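Local coordinates for phenazine biosynthesis protein, PhzF family (Bacillus anthracis, PDB 3EDN) that is a PhzF-family phenazine biosynthesis protein of diaminopimelate epimerase-like fold that probably acts as an isomerase, at residues 37-42 against 48-53; 125-130 against 161-166; 204-209 against 265-270. All coordinates share one frame; numbering follows the deposited sequence. Where two conformers were deposited one is given.

Interaction 1 of 3, residues 37-42 against 48-53; sequences QRIAEK and TSFVLS. With SO4 (sulfate ion), chain E.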
loop_
_atom_site.group_PDB
_atom_site.type_symbol
_atom_site.label_atom_id
_atom_site.label_comp_id
_atom_site.label_asym_id
_atom_site.label_seq_id
_atom_site.Cartn_x
_atom_site.Cartn_y
_atom_site.Cartn_z
ATOM N N GLN A 37 -4.576 -0.872 6.850
ATOM C CA GLN A 37 -4.625 -0.182 8.132
ATOM C C GLN A 37 -6.066 -0.145 8.682
ATOM O O GLN A 37 -6.308 -0.386 9.880
ATOM C CB GLN A 37 -4.050 1.222 7.986
ATOM C CG GLN A 37 -4.084 1.998 9.276
ATOM C CD GLN A 37 -3.148 1.416 10.311
ATOM O OE1 GLN A 37 -1.925 1.642 10.262
ATOM N NE2 GLN A 37 -3.708 0.645 11.252
ATOM N N ARG A 38 -7.029 0.111 7.798
ATOM C CA ARG A 38 -8.433 0.141 8.196
ATOM C C ARG A 38 -8.932 -1.233 8.625
ATOM O O ARG A 38 -9.704 -1.353 9.576
ATOM C CB ARG A 38 -9.306 0.709 7.075
ATOM C CG ARG A 38 -9.067 2.195 6.874
ATOM C CD ARG A 38 -9.763 2.716 5.618
ATOM N NE ARG A 38 -11.201 2.463 5.625
ATOM C CZ ARG A 38 -11.850 1.835 4.647
ATOM N NH1 ARG A 38 -11.183 1.419 3.567
ATOM N NH2 ARG A 38 -13.169 1.642 4.743
ATOM N N ILE A 39 -8.512 -2.269 7.906
ATOM C CA ILE A 39 -8.891 -3.620 8.292
ATOM C C ILE A 39 -8.335 -3.936 9.678
ATOM O O ILE A 39 -9.044 -4.460 10.534
ATOM C CB ILE A 39 -8.385 -4.651 7.272
ATOM C CG1 ILE A 39 -9.198 -4.585 5.977
ATOM C CG2 ILE A 39 -8.451 -6.066 7.856
ATOM C CD1 ILE A 39 -8.492 -5.189 4.758
ATOM N N ALA A 40 -7.076 -3.601 9.912
ATOM C CA ALA A 40 -6.488 -3.871 11.219
ATOM C C ALA A 40 -7.231 -3.116 12.326
ATOM O O ALA A 40 -7.390 -3.633 13.429
ATOM C CB ALA A 40 -4.998 -3.537 11.235
ATOM N N GLU A 41 -7.694 -1.901 12.033
ATOM C CA GLU A 41 -8.422 -1.129 13.027
ATOM C C GLU A 41 -9.762 -1.798 13.345
ATOM O O GLU A 41 -10.140 -1.940 14.519
ATOM C CB GLU A 41 -8.635 0.302 12.534
ATOM C CG GLU A 41 -9.244 1.200 13.596
ATOM C CD GLU A 41 -10.750 1.033 13.748
ATOM O OE1 GLU A 41 -11.434 0.780 12.738
ATOM O OE2 GLU A 41 -11.250 1.163 14.893
ATOM N N LYS A 42 -10.468 -2.227 12.308
ATOM C CA LYS A 42 -11.781 -2.858 12.477
ATOM C C LYS A 42 -11.685 -4.230 13.137
ATOM O O LYS A 42 -12.539 -4.596 13.946
ATOM C CB LYS A 42 -12.455 -2.994 11.127
ATOM C CG LYS A 42 -12.716 -1.657 10.511
ATOM C CD LYS A 42 -13.413 -1.783 9.194
ATOM C CE LYS A 42 -13.707 -0.400 8.637
ATOM N NZ LYS A 42 -14.752 0.274 9.434
ATOM N N THR A 48 -2.659 -7.434 13.079
ATOM C CA THR A 48 -3.180 -8.172 11.912
ATOM C C THR A 48 -2.107 -8.140 10.828
ATOM O O THR A 48 -1.559 -7.069 10.530
ATOM C CB THR A 48 -4.491 -7.555 11.390
ATOM O OG1 THR A 48 -5.489 -7.671 12.400
ATOM C CG2 THR A 48 -4.993 -8.285 10.150
ATOM N N SER A 49 -1.782 -9.323 10.294
ATOM C CA SER A 49 -0.799 -9.484 9.209
ATOM C C SER A 49 -1.458 -9.720 7.850
ATOM O O SER A 49 -2.561 -10.278 7.738
ATOM C CB SER A 49 0.161 -10.668 9.442
ATOM O OG SER A 49 0.779 -10.657 10.718
ATOM N N PHE A 50 -0.727 -9.327 6.816
ATOM C CA PHE A 50 -1.204 -9.363 5.448
ATOM C C PHE A 50 -0.172 -10.060 4.577
ATOM O O PHE A 50 0.987 -9.645 4.538
ATOM C CB PHE A 50 -1.410 -7.926 4.987
ATOM C CG PHE A 50 -2.468 -7.215 5.780
ATOM C CD1 PHE A 50 -3.781 -7.211 5.332
ATOM C CD2 PHE A 50 -2.163 -6.589 6.976
ATOM C CE1 PHE A 50 -4.779 -6.589 6.059
ATOM C CE2 PHE A 50 -3.163 -5.972 7.724
ATOM C CZ PHE A 50 -4.465 -5.965 7.260
ATOM N N VAL A 51 -0.591 -11.140 3.916
ATOM C CA VAL A 51 0.324 -11.952 3.110
ATOM C C VAL A 51 0.317 -11.470 1.664
ATOM O O VAL A 51 -0.756 -11.349 1.069
ATOM C CB VAL A 51 -0.073 -13.435 3.168
ATOM C CG1 VAL A 51 0.860 -14.306 2.323
ATOM C CG2 VAL A 51 -0.088 -13.922 4.629
ATOM N N LEU A 52 1.498 -11.178 1.135
ATOM C CA LEU A 52 1.662 -10.442 -0.128
ATOM C C LEU A 52 2.683 -11.111 -1.042
ATOM O O LEU A 52 3.462 -11.968 -0.611
ATOM C CB LEU A 52 2.137 -9.019 0.176
ATOM C CG LEU A 52 1.131 -8.234 1.020
ATOM C CD1 LEU A 52 1.752 -7.089 1.803
ATOM C CD2 LEU A 52 0.057 -7.695 0.100
ATOM N N SER A 53 2.665 -10.720 -2.311
ATOM C CA SER A 53 3.651 -11.225 -3.269
ATOM C C SER A 53 4.983 -10.507 -3.063
ATOM O O SER A 53 5.018 -9.371 -2.607
ATOM C CB SER A 53 3.167 -11.020 -4.716
ATOM O OG SER A 53 2.054 -11.855 -5.018
HETATM S S SO4 E . -13.585 3.687 8.355
HETATM O O1 SO4 E . -14.222 2.629 7.564
HETATM O O2 SO4 E . -13.128 3.149 9.636
HETATM O O3 SO4 E . -12.459 4.217 7.595
HETATM O O4 SO4 E . -14.583 4.719 8.607
HETATM O O HOH W 1 -5.722 -5.752 14.404
#
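Ala40 and Thr48 are joined by a buried polar link in an otherwise apolar contact. Water 1 donates to Ala40 O at 2.9 Å and accepts from Thr48 OG1 at 2.8 Å. Thr48 OG1 stands beside its own backbone N, which turns it to the water on the helix side. Beside the water the two side chains meet directly, with Ala40 CB 4.1 Å from Thr48 CB. Further along the strand, the CZ end of the Phe50 ring meets the helix. Ile39 CG2 comes to the ring edge, near the ring plane, 4.0 Å from Phe50 CZ. The backbone N of Ala40 lies at the same edge. Phe64 meets Phe50 with its ring at about 90°, and Met36 adds to the packing. On the outer side of helix 37-42, one turn apart, Arg38 and Lys42 hold a sulfate, probably from the crystallisation liquor. Arg38 NE donates to sulfate O3 at 2.9 Å, near the guanidinium plane and with an angle of 152°. Lys42 NZ binds sulfate O1 at 3.1 Å. Arg38 NH2 also forms a salt bridge with the terminal carboxylate of Ile299. Helix 33-43 connects the parallel strands 20-25 and 48-52, and the axes of the two segments run at 143°. The chemistry implies a helix seated on strand 48-52 by Ile39 and Ala40, with one water bridging Ala40 O and Thr48 OG1 and the charges kept outside.

Interaction 2 of 3, residues 125-130 against 161-166; sequences APQFKD and GNWTVI. With SO4 (sulfate ion), chain F.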
loop_
_atom_site.group_PDB
_atom_site.type_symbol
_atom_site.label_atom_id
_atom_site.label_comp_id
_atom_site.label_asym_id
_atom_site.label_seq_id
_atom_site.Cartn_x
_atom_site.Cartn_y
_atom_site.Cartn_z
ATOM N N ALA A 125 20.938 -10.657 18.349
ATOM C CA ALA A 125 21.829 -11.121 19.400
ATOM C C ALA A 125 21.561 -10.407 20.720
ATOM O O ALA A 125 21.327 -9.199 20.737
ATOM C CB ALA A 125 23.295 -10.948 18.991
ATOM N N PRO A 126 21.567 -11.154 21.834
ATOM C CA PRO A 126 21.166 -10.524 23.101
ATOM C C PRO A 126 22.114 -9.457 23.660
ATOM O O PRO A 126 23.348 -9.564 23.533
ATOM C CB PRO A 126 21.070 -11.713 24.069
ATOM C CG PRO A 126 21.927 -12.768 23.464
ATOM C CD PRO A 126 21.908 -12.579 21.992
ATOM N N GLN A 127 21.510 -8.451 24.284
ATOM C CA GLN A 127 22.211 -7.421 25.040
ATOM C C GLN A 127 21.617 -7.366 26.437
ATOM O O GLN A 127 20.396 -7.426 26.603
ATOM C CB GLN A 127 22.005 -6.057 24.391
ATOM C CG GLN A 127 22.465 -5.963 22.963
ATOM C CD GLN A 127 22.098 -4.620 22.388
ATOM O OE1 GLN A 127 22.708 -3.612 22.731
ATOM N NE2 GLN A 127 21.059 -4.585 21.553
ATOM N N PHE A 128 22.483 -7.229 27.440
ATOM C CA PHE A 128 22.057 -7.020 28.823
ATOM C C PHE A 128 22.705 -5.777 29.430
ATOM O O PHE A 128 23.844 -5.440 29.093
ATOM C CB PHE A 128 22.454 -8.220 29.683
ATOM C CG PHE A 128 21.723 -9.495 29.343
ATOM C CD1 PHE A 128 20.404 -9.688 29.729
ATOM C CD2 PHE A 128 22.374 -10.508 28.663
ATOM C CE1 PHE A 128 19.728 -10.863 29.414
ATOM C CE2 PHE A 128 21.718 -11.697 28.343
ATOM C CZ PHE A 128 20.389 -11.876 28.716
ATOM N N LYS A 129 21.986 -5.132 30.349
ATOM C CA LYS A 129 22.541 -4.070 31.202
ATOM C C LYS A 129 22.071 -4.325 32.630
ATOM O O LYS A 129 20.924 -4.711 32.832
ATOM C CB LYS A 129 22.018 -2.709 30.749
ATOM C CG LYS A 129 22.271 -2.392 29.294
ATOM C CD LYS A 129 21.701 -1.018 28.910
ATOM C CE LYS A 129 22.139 -0.592 27.508
ATOM N NZ LYS A 129 23.584 -0.177 27.464
ATOM N N ASP A 130 22.923 -4.103 33.634
ATOM C CA ASP A 130 22.485 -4.297 35.018
ATOM C C ASP A 130 21.455 -3.241 35.415
ATOM O O ASP A 130 21.497 -2.113 34.936
ATOM C CB ASP A 130 23.670 -4.304 35.999
ATOM C CG ASP A 130 24.304 -5.685 36.150
ATOM O OD1 ASP A 130 24.043 -6.584 35.316
ATOM O OD2 ASP A 130 25.072 -5.884 37.122
ATOM N N GLY A 161 15.869 -7.601 20.586
ATOM C CA GLY A 161 15.084 -6.824 19.620
ATOM C C GLY A 161 14.295 -5.714 20.297
ATOM O O GLY A 161 14.128 -4.635 19.731
ATOM N N ASN A 162 13.821 -5.976 21.515
ATOM C CA ASN A 162 13.120 -4.969 22.320
ATOM C C ASN A 162 13.566 -5.067 23.767
ATOM O O ASN A 162 13.817 -6.162 24.258
ATOM C CB ASN A 162 11.612 -5.194 22.219
ATOM C CG ASN A 162 11.101 -4.985 20.805
ATOM O OD1 ASN A 162 10.808 -3.859 20.403
ATOM N ND2 ASN A 162 11.034 -6.057 20.036
ATOM N N TRP A 163 13.658 -3.933 24.458
ATOM C CA TRP A 163 14.158 -3.926 25.828
ATOM C C TRP A 163 13.077 -4.259 26.844
ATOM O O TRP A 163 12.016 -3.618 26.876
ATOM C CB TRP A 163 14.783 -2.567 26.181
ATOM C CG TRP A 163 16.142 -2.342 25.570
ATOM C CD1 TRP A 163 16.443 -1.559 24.488
ATOM C CD2 TRP A 163 17.383 -2.918 26.007
ATOM N NE1 TRP A 163 17.789 -1.624 24.216
ATOM C CE2 TRP A 163 18.393 -2.436 25.144
ATOM C CE3 TRP A 163 17.738 -3.793 27.049
ATOM C CZ2 TRP A 163 19.727 -2.805 25.282
ATOM C CZ3 TRP A 163 19.070 -4.156 27.192
ATOM C CH2 TRP A 163 20.049 -3.659 26.309
ATOM N N THR A 164 13.363 -5.255 27.682
ATOM C CA THR A 164 12.498 -5.606 28.816
ATOM C C THR A 164 13.371 -5.760 30.072
ATOM O O THR A 164 14.580 -5.915 29.963
ATOM C CB THR A 164 11.685 -6.893 28.518
ATOM O OG1 THR A 164 10.575 -6.984 29.412
ATOM C CG2 THR A 164 12.562 -8.151 28.618
ATOM N N VAL A 165 12.761 -5.696 31.248
ATOM C CA VAL A 165 13.492 -5.924 32.500
ATOM C C VAL A 165 13.131 -7.301 33.024
ATOM O O VAL A 165 11.959 -7.574 33.334
ATOM C CB VAL A 165 13.165 -4.865 33.594
ATOM C CG1 VAL A 165 14.096 -5.030 34.788
ATOM C CG2 VAL A 165 13.296 -3.445 33.038
ATOM N N ILE A 166 14.132 -8.175 33.104
ATOM C CA ILE A 166 13.941 -9.484 33.694
ATOM C C ILE A 166 14.049 -9.326 35.218
ATOM O O ILE A 166 15.111 -8.956 35.725
ATOM C CB ILE A 166 15.022 -10.475 33.194
ATOM C CG1 ILE A 166 14.952 -10.665 31.659
ATOM C CG2 ILE A 166 14.899 -11.810 33.917
ATOM C CD1 ILE A 166 13.587 -11.210 31.165
HETATM S S SO4 F . 12.199 -1.027 22.395
HETATM O O1 SO4 F . 12.336 -0.600 21.002
HETATM O O2 SO4 F . 11.090 -1.960 22.511
HETATM O O3 SO4 F . 13.446 -1.588 22.865
HETATM O O4 SO4 F . 11.913 0.127 23.236
#
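The indole of Trp163 presents the outer end of its six-membered ring to strand 127-130. Phe128 CA lies at this edge, near the ring plane, 4.4 Å from Trp163 CZ3. The other neighbours meet the ring obliquely. Gln127 CB sits 3.6 Å from Trp163 CH2, and Gln127 O is also 3.6 Å from Trp163 CZ3. The Gln127 amide is turned 61° from the indole plane. Lys129 crosses the ring at about a right angle, with its methylene CE 3.9 Å from Trp163 CH2. The indole meets the aliphatic parts of Gln127 and Lys129 together with the backbone at Gln127 and Phe128. Trp163 CG lies anti to its carbonyl carbon (chi1 -75°), which swings the indole across to the other strand. The backbone N of Trp163 donates to O3 of a sulfate at 2.8 Å, with an angle of 158°. The ion is probably from the crystallisation liquor, and Asn162 OD1 is 2.9 Å from its O2. Strand 156-159 runs between the two segments and pairs antiparallel with both; its Tyr157 also touches Trp163. Elsewhere, Phe128 and Ile166 pack on helix 230-244. The indole thus bridges strands 127-130 and 163-168 at the surface, past strand 156-159 that pairs with both, in a diaminopimelate epimerase-like fold.

Interaction 3 of 3, residues 204-209 against 265-270; sequences TYDEKV and DGRVTV. With SO4 (sulfate ion), chain H.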
loop_
_atom_site.group_PDB
_atom_site.type_symbol
_atom_site.label_atom_id
_atom_site.label_comp_id
_atom_site.label_asym_id
_atom_site.label_seq_id
_atom_site.Cartn_x
_atom_site.Cartn_y
_atom_site.Cartn_z
ATOM N N THR A 204 7.154 -23.631 37.488
ATOM C CA THR A 204 6.238 -23.489 36.355
ATOM C C THR A 204 4.929 -24.247 36.554
ATOM O O THR A 204 4.871 -25.239 37.303
ATOM C CB THR A 204 6.886 -23.976 35.045
ATOM O OG1 THR A 204 7.241 -25.357 35.171
ATOM C CG2 THR A 204 8.153 -23.189 34.710
ATOM N N TYR A 205 3.884 -23.785 35.871
ATOM C CA TYR A 205 2.613 -24.497 35.868
ATOM C C TYR A 205 2.653 -25.731 34.973
ATOM O O TYR A 205 2.053 -26.758 35.302
ATOM C CB TYR A 205 1.482 -23.585 35.384
ATOM C CG TYR A 205 1.128 -22.477 36.337
ATOM C CD1 TYR A 205 0.454 -22.745 37.528
ATOM C CD2 TYR A 205 1.445 -21.155 36.047
ATOM C CE1 TYR A 205 0.118 -21.718 38.418
ATOM C CE2 TYR A 205 1.114 -20.130 36.921
ATOM C CZ TYR A 205 0.448 -20.417 38.101
ATOM O OH TYR A 205 0.131 -19.383 38.958
ATOM N N ASP A 206 3.314 -25.600 33.825
ATOM C CA ASP A 206 3.358 -26.645 32.801
ATOM C C ASP A 206 4.588 -27.526 33.025
ATOM O O ASP A 206 5.683 -27.035 33.331
ATOM C CB ASP A 206 3.423 -26.025 31.401
ATOM C CG ASP A 206 2.158 -25.260 31.023
ATOM O OD1 ASP A 206 1.148 -25.282 31.766
ATOM O OD2 ASP A 206 2.168 -24.626 29.941
ATOM N N GLU A 207 4.413 -28.826 32.830
ATOM C CA GLU A 207 5.455 -29.791 33.188
ATOM C C GLU A 207 6.720 -29.715 32.327
ATOM O O GLU A 207 7.829 -29.822 32.843
ATOM C CB GLU A 207 4.897 -31.221 33.185
ATOM C CG GLU A 207 3.771 -31.459 34.179
ATOM C CD GLU A 207 4.219 -31.308 35.621
ATOM O OE1 GLU A 207 5.284 -31.853 35.981
ATOM O OE2 GLU A 207 3.505 -30.641 36.396
ATOM N N LYS A 208 6.564 -29.520 31.027
ATOM C CA LYS A 208 7.729 -29.561 30.137
ATOM C C LYS A 208 8.544 -28.261 30.132
ATOM O O LYS A 208 9.536 -28.141 29.422
ATOM C CB LYS A 208 7.302 -29.943 28.714
ATOM C CG LYS A 208 6.808 -31.382 28.578
ATOM C CD LYS A 208 5.378 -31.542 29.069
ATOM C CE LYS A 208 4.953 -33.008 29.056
ATOM N NZ LYS A 208 3.490 -33.174 29.329
ATOM N N VAL A 209 8.142 -27.314 30.971
ATOM C CA VAL A 209 8.627 -25.939 30.885
ATOM C C VAL A 209 9.680 -25.593 31.947
ATOM O O VAL A 209 9.586 -26.034 33.101
ATOM C CB VAL A 209 7.428 -24.970 30.963
ATOM C CG1 VAL A 209 7.886 -23.508 31.038
ATOM C CG2 VAL A 209 6.476 -25.208 29.773
ATOM N N ASP A 265 -2.480 -19.966 28.153
ATOM C CA ASP A 265 -1.438 -20.976 28.343
ATOM C C ASP A 265 -0.490 -20.967 27.161
ATOM O O ASP A 265 -0.579 -21.807 26.254
ATOM C CB ASP A 265 -2.021 -22.381 28.564
ATOM C CG ASP A 265 -0.939 -23.411 28.843
ATOM O OD1 ASP A 265 0.113 -23.043 29.399
ATOM O OD2 ASP A 265 -1.118 -24.587 28.467
ATOM N N GLY A 266 0.415 -19.999 27.190
ATOM C CA GLY A 266 1.344 -19.805 26.097
ATOM C C GLY A 266 2.669 -20.474 26.379
ATOM O O GLY A 266 3.102 -20.561 27.538
ATOM N N ARG A 267 3.296 -20.956 25.318
ATOM C CA ARG A 267 4.629 -21.541 25.417
ATOM C C ARG A 267 5.460 -21.081 24.232
ATOM O O ARG A 267 4.982 -21.015 23.102
ATOM C CB ARG A 267 4.571 -23.068 25.487
ATOM C CG ARG A 267 4.064 -23.593 26.826
ATOM C CD ARG A 267 4.296 -25.092 26.988
ATOM N NE ARG A 267 3.545 -25.893 26.019
ATOM C CZ ARG A 267 2.299 -26.330 26.203
ATOM N NH1 ARG A 267 1.649 -26.047 27.327
ATOM N NH2 ARG A 267 1.700 -27.059 25.265
ATOM N N VAL A 268 6.703 -20.728 24.514
ATOM C CA VAL A 268 7.661 -20.374 23.484
ATOM C C VAL A 268 8.896 -21.238 23.658
ATOM O O VAL A 268 9.430 -21.357 24.766
ATOM C CB VAL A 268 8.061 -18.906 23.541
ATOM C CG1 VAL A 268 8.973 -18.561 22.364
ATOM C CG2 VAL A 268 6.824 -18.037 23.536
ATOM N N THR A 269 9.328 -21.880 22.575
ATOM C CA THR A 269 10.595 -22.612 22.606
ATOM C C THR A 269 11.742 -21.684 22.233
ATOM O O THR A 269 11.670 -20.968 21.241
ATOM C CB THR A 269 10.527 -23.838 21.682
ATOM O OG1 THR A 269 9.459 -24.688 22.131
ATOM C CG2 THR A 269 11.842 -24.628 21.715
ATOM N N VAL A 270 12.788 -21.680 23.055
ATOM C CA VAL A 270 13.943 -20.814 22.824
ATOM C C VAL A 270 15.187 -21.646 22.602
ATOM O O VAL A 270 15.491 -22.514 23.425
ATOM C CB VAL A 270 14.159 -19.807 23.970
ATOM C CG1 VAL A 270 15.268 -18.801 23.586
ATOM C CG2 VAL A 270 12.836 -19.097 24.311
HETATM S S SO4 H . 2.311 -29.947 30.524
HETATM O O1 SO4 H . 1.407 -29.430 29.496
HETATM O O2 SO4 H . 2.402 -31.400 30.427
HETATM O O3 SO4 H . 3.632 -29.353 30.307
HETATM O O4 SO4 H . 1.812 -29.584 31.847
HETATM O O HOH W 2 -0.868 -26.983 29.852
#
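Different first torsions bring the carboxylates of Asp206 and Asp265 together. Asp206 CG stands anti to its carbonyl carbon (chi1 -66°), whereas Asp265 CG stands anti to its backbone N (chi1 -177°). The side chains approach from opposite directions, and their carboxylate planes are almost perpendicular. Asp206 OD2 comes within 2.7 Å of Asp265 OD1. With two oxygens this close, an acid group here probably holds a proton. Gln260 NE2 also donates to Asp265 OD1, and this may ease the negative charge there in part. Arg267 bends at chi3 and brings NH1 to Asp206 OD2 at 3.0 Å, with an angle of 153°. The oxygen lies in the guanidinium plane, but the donor stands well above the carboxylate plane. Arg267 NH1 also makes a salt bridge to Asp265 OD2 at 3.3 Å, so one nitrogen serves both acids. Arg267 was deposited in two conformers, so these bonds describe one of them. Its stem is apolar: Val209 CG2 packs 3.5 Å from Arg267 CD.

Residues 206-209 form a type I beta turn. Glu207 N donates to sulfate O4 at 2.9 Å, and Lys208 N donates to sulfate O3 at 3.0 Å. The ion is probably from the crystallisation liquor. Lys208 NZ lies too close to sulfate O2 for its position to be trusted. Before the turn, Glu257 takes the backbone N-H of both Tyr205 and Asp206. Val209 leans on Ile255 of the same strand, 251-258, which pairs antiparallel with strand 266-273. The contact is a salt-bridge network of Asp206, Asp265 and Arg267. It ties the turn in the loop between antiparallel strands 196-201 and 211-216 to the beginning of strand 266-273, within the diaminopimelate epimerase-like fold.

Interaction 1 is the buried contact, interaction 2 lies at the surface, and interaction 3 is between the two. Interaction 1 joins a helix to a strand and is on the opposite side of the chain's centre from the others, with centres about 30 Å away. Interactions 2 and 3 are closer, about 9 Å apart at their nearest atoms. Strand 196-201 relates them: it pairs with strand 163-168 and leads into the loop of 204-209. Their chemistry follows their place. Interaction 1 is a phenyl ring, small side chains and one bridging water, an aromatic meets aliphatic stems in interaction 2, and charged groups dominate interaction 3. Each has a sulfate beside it.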